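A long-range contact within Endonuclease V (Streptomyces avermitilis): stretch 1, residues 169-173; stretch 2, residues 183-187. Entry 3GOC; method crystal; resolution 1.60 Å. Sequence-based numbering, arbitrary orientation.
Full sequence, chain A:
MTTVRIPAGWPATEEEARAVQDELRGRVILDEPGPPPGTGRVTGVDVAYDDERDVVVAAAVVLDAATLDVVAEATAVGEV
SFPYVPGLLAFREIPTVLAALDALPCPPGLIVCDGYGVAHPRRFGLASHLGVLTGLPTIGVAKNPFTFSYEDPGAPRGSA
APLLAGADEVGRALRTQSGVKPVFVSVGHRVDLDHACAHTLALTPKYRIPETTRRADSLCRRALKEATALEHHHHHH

Stretch 1 169-173: EVGRA
Stretch 2 (183-187) VFVSV

Residues 169-173 and 183-187 are neighbouring antiparallel β-strands whose N-to-C directions differ by 143° and whose axes approach to 4.7 Å. Arg172 pairs with Val185 as a hydrogen-bonded pair (CA-CA 5.2 Å), and Ala173 with Phe184 as a non-hydrogen-bonded pair (CA-CA 4.6 Å). Arg172 (phi/psi -142/145) and Val185 (-98/133) are both extended, so each presents its NH and carbonyl to the other: Arg172 N donates to Val185 O at 2.8 Å and Val185 N to Arg172 O at 2.9 Å, with N-H...O angles of 160° and 159°. CA-H...O contacts supplement this ring, from Phe184 CA to Arg172 O (3.6 Å) and from Ala173 CA to Val183 O (3.4 Å).

Toward Val170 the regular pairing gives way. Val170 adopts -123/5 and Gly171 167/-161, and a water bridges the strands, donating to Val170 O (2.8 Å) and accepting from Val187 N (2.9 Å). Gly171 CA lies 3.1 Å from Val185 O and 4.3 Å from Ser186 CA; an ideal CB on Gly171 would fall 2.3 Å from Val185 O, a clash. Ser186 (-140/150, chi1 p) brings its CB to 3.5 Å from Val170 O, while its OG is hydrogen-bonded elsewhere in the structure.

Ala173 (-86/126) and Phe184 (-121/111) share one face of the sheet. With chi1 m (-53°) and chi2 88°, the Phe184 ring meets the alanine methyl obliquely, Ala173 CB lying 3.8 Å from Phe184 CE2 in an apolar contact. The Arg172 and Val185 side chains start from the other face. Val185 is t, whereas Arg172 is m, t, t through chi3 with chi4 166°; its extended chain leads away from the second strand, and its NH1 and NH2 are hydrogen-bonded elsewhere. Val183 (-110/172, chi1 m) points its CA-to-CB bond away, contributing through its carbonyl.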

# COMPACT_ATOMS: atom_id res chain seq x y z
N GLU A 169 1.79 -17.59 -14.29
CA GLU A 169 1.72 -16.26 -13.70
C GLU A 169 3.13 -15.80 -13.37
O GLU A 169 3.87 -16.50 -12.69
CB GLU A 169 0.87 -16.27 -12.43
CG GLU A 169 0.71 -14.89 -11.83
CD GLU A 169 -0.13 -14.88 -10.58
OE1 GLU A 169 0.41 -15.16 -9.48
OE2 GLU A 169 -1.35 -14.61 -10.69
N VAL A 170 3.49 -14.62 -13.86
CA VAL A 170 4.81 -14.05 -13.61
C VAL A 170 4.71 -12.68 -12.94
O VAL A 170 5.72 -12.01 -12.73
CB VAL A 170 5.63 -13.93 -14.92
CG1 VAL A 170 5.94 -15.32 -15.46
CG2 VAL A 170 4.87 -13.11 -15.95
N GLY A 171 3.48 -12.28 -12.62
CA GLY A 171 3.26 -11.00 -11.97
C GLY A 171 1.78 -10.65 -12.00
O GLY A 171 0.93 -11.53 -12.18
N ARG A 172 1.46 -9.38 -11.81
CA ARG A 172 0.07 -8.95 -11.83
C ARG A 172 -0.12 -7.60 -12.49
O ARG A 172 0.73 -6.72 -12.37
CB ARG A 172 -0.49 -8.86 -10.41
CG ARG A 172 -0.69 -10.19 -9.72
CD ARG A 172 -1.10 -9.98 -8.28
NE ARG A 172 -1.13 -11.24 -7.55
CZ ARG A 172 -1.18 -11.33 -6.22
NH1 ARG A 172 -1.20 -12.52 -5.64
NH2 ARG A 172 -1.21 -10.22 -5.48
N ALA A 173 -1.24 -7.45 -13.19
CA ALA A 173 -1.58 -6.16 -13.77
C ALA A 173 -2.29 -5.53 -12.57
O ALA A 173 -3.21 -6.12 -12.00
CB ALA A 173 -2.54 -6.33 -14.93
N VAL A 183 -0.59 -0.90 -14.22
CA VAL A 183 0.86 -1.03 -14.36
C VAL A 183 1.10 -2.52 -14.16
O VAL A 183 0.18 -3.25 -13.79
CB VAL A 183 1.65 -0.19 -13.32
CG1 VAL A 183 1.46 1.29 -13.62
CG2 VAL A 183 1.22 -0.52 -11.90
N PHE A 184 2.32 -2.97 -14.39
CA PHE A 184 2.63 -4.39 -14.30
C PHE A 184 3.69 -4.68 -13.27
O PHE A 184 4.86 -4.34 -13.42
CB PHE A 184 2.98 -4.87 -15.70
CG PHE A 184 1.92 -4.51 -16.70
CD1 PHE A 184 1.95 -3.28 -17.37
CD2 PHE A 184 0.81 -5.33 -16.87
CE1 PHE A 184 0.88 -2.87 -18.17
CE2 PHE A 184 -0.26 -4.94 -17.66
CZ PHE A 184 -0.23 -3.70 -18.32
N VAL A 185 3.23 -5.32 -12.20
CA VAL A 185 4.05 -5.64 -11.04
C VAL A 185 4.59 -7.06 -11.03
O VAL A 185 3.86 -8.01 -11.28
CB VAL A 185 3.21 -5.43 -9.77
CG1 VAL A 185 4.04 -5.71 -8.53
CG2 VAL A 185 2.66 -4.02 -9.75
N SER A 186 5.88 -7.20 -10.74
CA SER A 186 6.46 -8.52 -10.65
C SER A 186 7.44 -8.56 -9.49
O SER A 186 8.03 -7.54 -9.12
CB SER A 186 7.15 -8.92 -11.96
OG SER A 186 8.20 -8.02 -12.30
N VAL A 187 7.58 -9.73 -8.89
CA VAL A 187 8.51 -9.87 -7.78
C VAL A 187 9.93 -9.91 -8.31
O VAL A 187 10.19 -10.39 -9.42
CB VAL A 187 8.24 -11.17 -6.99
CG1 VAL A 187 6.85 -11.11 -6.37
CG2 VAL A 187 8.36 -12.36 -7.90
O HOH W 1 5.88 -11.81 -9.97